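Local coordinates for halogenase PltM (Pseudomonas fluorescens, PDB 6BZN), which halogenates phenolic substrates with chloride, bromide or iodide, probably as a flavin-dependent enzyme that draws on FAD, at residues 459-462 against 467-470; 67-72 against 422-427; 369-372 against 376-379. All blocks are in the same frame, centred on the assembly; numbering follows the deposited sequence.

Contact 1 (459-462 against 467-470); sequences CLSL and YESL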
loop_
_atom_site.group_PDB
_atom_site.type_symbol
_atom_site.label_atom_id
_atom_site.label_comp_id
_atom_site.label_asym_id
_atom_site.label_seq_id
_atom_site.Cartn_x
_atom_site.Cartn_y
_atom_site.Cartn_z
ATOM N N CYS A 459 2.215 10.890 7.834
ATOM C CA CYS A 459 2.570 10.110 9.012
ATOM C C CYS A 459 1.392 9.234 9.418
ATOM O O CYS A 459 0.241 9.552 9.100
ATOM C CB CYS A 459 3.012 11.042 10.140
ATOM S SG CYS A 459 4.415 12.088 9.642
ATOM N N LEU A 460 1.675 8.153 10.139
ATOM C CA LEU A 460 0.671 7.123 10.401
ATOM C C LEU A 460 -0.580 7.632 11.123
ATOM O O LEU A 460 -1.693 7.206 10.803
ATOM C CB LEU A 460 1.273 5.959 11.187
ATOM C CG LEU A 460 2.413 5.167 10.534
ATOM C CD1 LEU A 460 2.826 4.052 11.476
ATOM C CD2 LEU A 460 2.008 4.588 9.192
ATOM N N SER A 461 -0.396 8.536 12.080
ATOM C CA SER A 461 -1.526 9.098 12.850
ATOM C C SER A 461 -2.241 10.238 12.149
ATOM O O SER A 461 -3.331 10.613 12.572
ATOM C CB SER A 461 -1.056 9.625 14.208
ATOM O OG SER A 461 -0.446 10.909 14.059
ATOM N N LEU A 462 -1.607 10.837 11.143
ATOM C CA LEU A 462 -2.031 12.084 10.492
ATOM C C LEU A 462 -1.973 13.336 11.368
ATOM O O LEU A 462 -1.528 14.379 10.894
ATOM C CB LEU A 462 -3.419 12.002 9.853
ATOM C CG LEU A 462 -3.570 11.108 8.611
ATOM C CD1 LEU A 462 -4.073 9.725 8.993
ATOM C CD2 LEU A 462 -4.545 11.738 7.624
ATOM N N TYR A 467 1.503 10.501 19.294
ATOM C CA TYR A 467 1.870 9.319 18.511
ATOM C C TYR A 467 3.159 9.562 17.726
ATOM O O TYR A 467 4.047 8.712 17.710
ATOM C CB TYR A 467 0.774 8.816 17.542
ATOM C CG TYR A 467 1.368 7.676 16.772
ATOM C CD1 TYR A 467 1.572 6.447 17.388
ATOM C CD2 TYR A 467 1.911 7.867 15.505
ATOM C CE1 TYR A 467 2.220 5.413 16.734
ATOM C CE2 TYR A 467 2.573 6.842 14.845
ATOM C CZ TYR A 467 2.714 5.615 15.458
ATOM O OH TYR A 467 3.356 4.576 14.827
ATOM N N GLU A 468 3.275 10.710 17.078
ATOM C CA GLU A 468 4.446 10.953 16.241
ATOM C C GLU A 468 5.728 11.059 17.064
ATOM O O GLU A 468 6.809 10.728 16.580
ATOM C CB GLU A 468 4.212 12.142 15.317
ATOM C CG GLU A 468 3.010 11.970 14.379
ATOM C CD GLU A 468 3.011 10.678 13.535
ATOM O OE1 GLU A 468 4.090 10.106 13.276
ATOM O OE2 GLU A 468 1.915 10.239 13.094
ATOM N N SER A 469 5.594 11.483 18.322
ATOM C CA SER A 469 6.688 11.392 19.299
ATOM C C SER A 469 7.086 9.928 19.572
ATOM O O SER A 469 8.286 9.586 19.582
ATOM C CB SER A 469 6.286 12.093 20.610
ATOM O OG SER A 469 7.247 11.847 21.628
ATOM N N LEU A 470 6.093 9.066 19.799
ATOM C CA LEU A 470 6.356 7.635 19.969
ATOM C C LEU A 470 7.042 7.044 18.740
ATOM O O LEU A 470 8.039 6.329 18.871
ATOM C CB LEU A 470 5.074 6.854 20.287
ATOM C CG LEU A 470 5.158 5.330 20.279
ATOM C CD1 LEU A 470 6.102 4.795 21.342
ATOM C CD2 LEU A 470 3.758 4.757 20.452
HETATM O O HOH W 1 4.176 8.053 11.660
#
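Glu468 sets CG anti to its carbonyl carbon (chi1 -59°) and bends at chi2 (-53°), and this carries its carboxylate from the first turn of helix 465-483 to the preceding loop. There Ser461 offers its hydroxyl, OG lodged between its own backbone N and carbonyl carbon (chi1 79°). The loop is a type I beta turn from Cys459 to Leu462, closed by its own backbone bond, and the carboxylate takes Ser461 N directly and Leu460 N through a water. Glu468 OE2 receives two donors: Ser461 N at 3.0 Å, arriving nearly along the C-O axis, and Ser461 OG at 2.6 Å on the anti lone pair. The other oxygen works through water 1, which donates to Glu468 OE1 at 2.6 Å and accepts from Leu460 N at 2.9 Å. Cys459 CB lies 3.4 Å from Glu468 CD. Alongside this polar cluster, Tyr467 CD2 packs against Ser461 CB at 3.7 Å and its hydroxyl OH against Leu460 CD1 at 3.4 Å. That hydroxyl is hydrogen-bonded to Val419 O of helix 410-441, while Ser461 OG is also bonded to Ser464 N. With both carboxylate oxygens facing donors, Glu468 is probably ionised, and the donors of the turn would help to offset its charge.

Contact 2 (67-72 against 422-427); sequences TPESGF and SGSNLG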
loop_
_atom_site.group_PDB
_atom_site.type_symbol
_atom_site.label_atom_id
_atom_site.label_comp_id
_atom_site.label_asym_id
_atom_site.label_seq_id
_atom_site.Cartn_x
_atom_site.Cartn_y
_atom_site.Cartn_z
ATOM N N THR A 67 -6.277 -2.173 3.577
ATOM C CA THR A 67 -6.098 -1.801 4.985
ATOM C C THR A 67 -7.309 -0.993 5.445
ATOM O O THR A 67 -8.102 -0.539 4.622
ATOM C CB THR A 67 -4.866 -0.916 5.164
ATOM O OG1 THR A 67 -4.869 0.103 4.152
ATOM C CG2 THR A 67 -3.602 -1.734 5.068
ATOM N N PRO A 68 -7.452 -0.796 6.767
ATOM C CA PRO A 68 -8.514 0.123 7.199
ATOM C C PRO A 68 -8.405 1.485 6.537
ATOM O O PRO A 68 -9.409 2.023 6.102
ATOM C CB PRO A 68 -8.328 0.205 8.720
ATOM C CG PRO A 68 -7.563 -1.003 9.082
ATOM C CD PRO A 68 -6.751 -1.426 7.899
ATOM N N GLU A 69 -7.193 2.027 6.453
ATOM C CA GLU A 69 -6.981 3.329 5.842
ATOM C C GLU A 69 -7.372 3.339 4.370
ATOM O O GLU A 69 -8.056 4.253 3.919
ATOM C CB GLU A 69 -5.528 3.783 5.967
ATOM C CG GLU A 69 -5.050 3.945 7.410
ATOM C CD GLU A 69 -4.335 2.726 7.964
ATOM O OE1 GLU A 69 -4.694 1.577 7.603
ATOM O OE2 GLU A 69 -3.391 2.907 8.774
ATOM N N SER A 70 -6.936 2.321 3.624
ATOM C CA SER A 70 -7.227 2.306 2.191
ATOM C C SER A 70 -8.742 2.226 1.962
ATOM O O SER A 70 -9.257 2.855 1.046
ATOM C CB SER A 70 -6.463 1.196 1.457
ATOM O OG SER A 70 -6.969 -0.105 1.730
ATOM N N GLY A 71 -9.452 1.481 2.815
ATOM C CA GLY A 71 -10.904 1.368 2.703
ATOM C C GLY A 71 -11.604 2.693 2.973
ATOM O O GLY A 71 -12.503 3.077 2.239
ATOM N N PHE A 72 -11.180 3.401 4.017
ATOM C CA PHE A 72 -11.727 4.726 4.310
ATOM C C PHE A 72 -11.437 5.714 3.197
ATOM O O PHE A 72 -12.302 6.502 2.864
ATOM C CB PHE A 72 -11.218 5.285 5.644
ATOM C CG PHE A 72 -11.855 4.638 6.853
ATOM C CD1 PHE A 72 -13.238 4.677 7.035
ATOM C CD2 PHE A 72 -11.071 4.026 7.825
ATOM C CE1 PHE A 72 -13.822 4.070 8.144
ATOM C CE2 PHE A 72 -11.650 3.425 8.934
ATOM C CZ PHE A 72 -13.025 3.446 9.089
ATOM N N SER A 422 -0.664 1.070 16.869
ATOM C CA SER A 422 -1.222 2.246 17.514
ATOM C C SER A 422 -1.309 3.435 16.556
ATOM O O SER A 422 -2.308 4.156 16.562
ATOM C CB SER A 422 -0.447 2.621 18.791
ATOM O OG SER A 422 0.937 2.904 18.558
ATOM N N GLY A 423 -0.292 3.616 15.726
ATOM C CA GLY A 423 -0.302 4.672 14.729
ATOM C C GLY A 423 -1.349 4.477 13.659
ATOM O O GLY A 423 -2.128 5.388 13.364
ATOM N N SER A 424 -1.374 3.278 13.080
ATOM C CA SER A 424 -2.388 2.939 12.094
ATOM C C SER A 424 -3.806 3.105 12.650
ATOM O O SER A 424 -4.691 3.622 11.970
ATOM C CB SER A 424 -2.185 1.511 11.591
ATOM O OG SER A 424 -3.234 1.157 10.708
ATOM N N ASN A 425 -4.028 2.640 13.879
ATOM C CA ASN A 425 -5.343 2.778 14.521
ATOM C C ASN A 425 -5.761 4.248 14.659
ATOM O O ASN A 425 -6.919 4.570 14.413
ATOM C CB ASN A 425 -5.364 2.126 15.912
ATOM C CG ASN A 425 -5.220 0.608 15.877
ATOM O OD1 ASN A 425 -5.405 -0.060 14.842
ATOM N ND2 ASN A 425 -4.925 0.046 17.023
ATOM N N LEU A 426 -4.818 5.126 15.026
ATOM C CA LEU A 426 -5.086 6.568 15.117
ATOM C C LEU A 426 -5.406 7.183 13.743
ATOM O O LEU A 426 -6.373 7.920 13.615
ATOM C CB LEU A 426 -3.942 7.320 15.808
ATOM C CG LEU A 426 -3.921 7.222 17.349
ATOM C CD1 LEU A 426 -2.596 7.687 17.908
ATOM C CD2 LEU A 426 -5.042 8.025 17.993
ATOM N N GLY A 427 -4.634 6.834 12.719
ATOM C CA GLY A 427 -4.879 7.355 11.368
ATOM C C GLY A 427 -6.214 6.910 10.804
ATOM O O GLY A 427 -6.954 7.709 10.217
#
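Glu69 meets Ser424 where two helices come side by side: the opening turn of helix 68-81, begun by a capping box, and the middle of the long helix 410-441. In the box Thr67 OG1 accepts from Ser70 N at 3.1 Å, and Thr67 N gives its hydrogen to Ser70 OG at 2.9 Å, almost straight at 175°. The box caps the turn from which Glu69 reaches across, its chain bent at chi2 (95°). The tight part of the contact is a single buried hydrogen bond, Glu69 with Ser424 being the one residue pair within 4.5 Å. The nearest CA atoms, those of Glu69 and Gly427, stand 7.2 Å apart. The partly exposed side is looser: the side chains of Pro68 and Phe72 make no contact with residues 422-427 and lie instead on Ser428 and Gln432 farther along the same helix. Glu69 OE2 has a second partner in Arg352 NH1, a salt bridge that brings in helix 352-374. Shortening Glu69 to an alanine is likely to leave the charge of Arg352 without this carboxylate and Ser424 OG without its acceptor. In the bond itself, Ser424 OG donates to Glu69 OE2 over 2.6 Å, coming from the syn side but 33° out of the carboxylate plane.

Contact 3 (369-372 against 376-379); sequences LDAA and RWQR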
loop_
_atom_site.group_PDB
_atom_site.type_symbol
_atom_site.label_atom_id
_atom_site.label_comp_id
_atom_site.label_asym_id
_atom_site.label_seq_id
_atom_site.Cartn_x
_atom_site.Cartn_y
_atom_site.Cartn_z
ATOM N N LEU A 369 -8.982 20.418 -10.419
ATOM C CA LEU A 369 -10.252 21.037 -10.775
ATOM C C LEU A 369 -10.215 22.558 -10.610
ATOM O O LEU A 369 -10.689 23.283 -11.494
ATOM C CB LEU A 369 -11.401 20.482 -9.938
ATOM C CG LEU A 369 -11.791 19.024 -10.153
ATOM C CD1 LEU A 369 -12.924 18.704 -9.187
ATOM C CD2 LEU A 369 -12.207 18.752 -11.581
ATOM N N ASP A 370 -9.658 23.029 -9.494
ATOM C CA ASP A 370 -9.508 24.481 -9.278
ATOM C C ASP A 370 -8.615 25.102 -10.371
ATOM O O ASP A 370 -8.949 26.143 -10.929
ATOM C CB ASP A 370 -8.953 24.792 -7.879
ATOM C CG ASP A 370 -8.542 26.259 -7.716
ATOM O OD1 ASP A 370 -7.350 26.577 -7.965
ATOM O OD2 ASP A 370 -9.413 27.101 -7.376
ATOM N N ALA A 371 -7.497 24.442 -10.679
ATOM C CA ALA A 371 -6.586 24.908 -11.721
ATOM C C ALA A 371 -7.273 25.016 -13.082
ATOM O O ALA A 371 -7.128 26.032 -13.768
ATOM C CB ALA A 371 -5.369 24.002 -11.819
ATOM N N ALA A 372 -8.001 23.969 -13.456
ATOM C CA ALA A 372 -8.738 23.927 -14.735
ATOM C C ALA A 372 -9.858 24.969 -14.815
ATOM O O ALA A 372 -10.190 25.437 -15.899
ATOM C CB ALA A 372 -9.332 22.551 -14.961
ATOM N N ARG A 376 -5.112 28.511 -14.059
ATOM C CA ARG A 376 -3.844 28.835 -13.426
ATOM C C ARG A 376 -3.118 27.529 -13.167
ATOM O O ARG A 376 -3.661 26.637 -12.517
ATOM C CB ARG A 376 -4.075 29.589 -12.117
ATOM C CG ARG A 376 -4.569 31.017 -12.316
ATOM C CD ARG A 376 -5.364 31.527 -11.117
ATOM N NE ARG A 376 -4.609 31.452 -9.858
ATOM C CZ ARG A 376 -4.734 30.518 -8.903
ATOM N NH1 ARG A 376 -5.608 29.508 -8.996
ATOM N NH2 ARG A 376 -3.962 30.596 -7.819
ATOM N N TRP A 377 -1.906 27.423 -13.692
ATOM C CA TRP A 377 -1.117 26.199 -13.612
ATOM C C TRP A 377 0.286 26.516 -13.120
ATOM O O TRP A 377 1.212 26.755 -13.904
ATOM C CB TRP A 377 -1.099 25.526 -14.976
ATOM C CG TRP A 377 -2.467 25.122 -15.434
ATOM C CD1 TRP A 377 -3.291 25.810 -16.279
ATOM C CD2 TRP A 377 -3.179 23.945 -15.053
ATOM N NE1 TRP A 377 -4.464 25.120 -16.465
ATOM C CE2 TRP A 377 -4.425 23.973 -15.721
ATOM C CE3 TRP A 377 -2.884 22.861 -14.223
ATOM C CZ2 TRP A 377 -5.373 22.955 -15.579
ATOM C CZ3 TRP A 377 -3.838 21.847 -14.078
ATOM C CH2 TRP A 377 -5.058 21.901 -14.753
ATOM N N GLN A 378 0.424 26.530 -11.800
ATOM C CA GLN A 378 1.685 26.844 -11.138
ATOM C C GLN A 378 2.000 25.793 -10.074
ATOM O O GLN A 378 1.099 25.349 -9.342
ATOM C CB GLN A 378 1.605 28.221 -10.483
ATOM C CG GLN A 378 1.380 29.371 -11.468
ATOM C CD GLN A 378 2.623 29.670 -12.295
ATOM O OE1 GLN A 378 3.674 29.973 -11.740
ATOM N NE2 GLN A 378 2.512 29.586 -13.616
ATOM N N ARG A 379 3.277 25.434 -9.979
ATOM C CA ARG A 379 3.761 24.439 -9.018
ATOM C C ARG A 379 3.214 24.661 -7.609
ATOM O O ARG A 379 2.789 23.707 -6.948
ATOM C CB ARG A 379 5.294 24.444 -8.990
ATOM C CG ARG A 379 5.934 23.652 -7.851
ATOM C CD ARG A 379 7.443 23.538 -7.991
ATOM N NE ARG A 379 8.059 23.291 -6.686
ATOM C CZ ARG A 379 8.124 22.099 -6.084
ATOM N NH1 ARG A 379 7.629 20.997 -6.656
ATOM N NH2 ARG A 379 8.693 22.003 -4.899
#
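The C-terminal end of helix 352-374, where the chain leaves the helix and doubles back over its last turns, is held by Ala371 on the helix and by Arg376 and Trp377 in the loop that follows. The reversal is marked by a backbone bond from Arg376 N to Ala371 O, five residues back, at 3.2 Å; the donor lies in the carbonyl plane, on a lone pair. This bond sets the next residue so that its indole can fold over the helix. With CG anti to its carbonyl carbon (chi1 -62°), Trp377 lays its six-membered ring across the Ala371 methyl. The result is a CH-pi contact, Ala371 CB standing 3.5 Å from the ring centroid and only 12° off the normal. The same methyl also touches the returning backbone, Ala371 CB 3.2 Å from Arg376 O. Ala372 N approaches the indole obliquely, 3.5 Å from Trp377 CZ2, with the Ala372 methyl a little farther off.

Beyond the helix, the ring of Trp377 also meets that of Phe188, whose strand belongs to the parallel sheet, and touches Ala187 and Arg335. The buried indole thereby ties the helix end to the parallel-sheet region of the fold. The solvent side is lighter. Arg376, bent at chi3, turns its guanidinium toward Asp370, and NH1 is also hydrogen-bonded to Ser374 OG. The charged pair is exposed and long, which suggests a modest contribution beside that of the indole: Asp370 OD1 lies at the edge of the guanidinium, near its plane, 3.6 Å from Arg376 NH1, with the carboxylate and guanidinium planes 79° apart.

How the contacts relate
Contacts 1 and 2 adjoin, their centres 12 Å apart: helix 410-441, one side of contact 2, also packs against contact 1, with Tyr467 CZ 3.2 Å from Gly423 CA and Leu462 CD1 3.5 Å from Gly427 CA. Contact 3 is remote, its centre 31 Å from either, although it falls within the chain span between the segments of contact 2. Helix 352-374 spans from contact 2, through Arg352 at its start, to contact 3 at its final turns. The Glu69 side chain is about 8 Å from those of Ser351 and Leu354, which bind FAD in another structure of PltM (absent here), whereas that of Ala372 lies about 6 Å from a calcium ion.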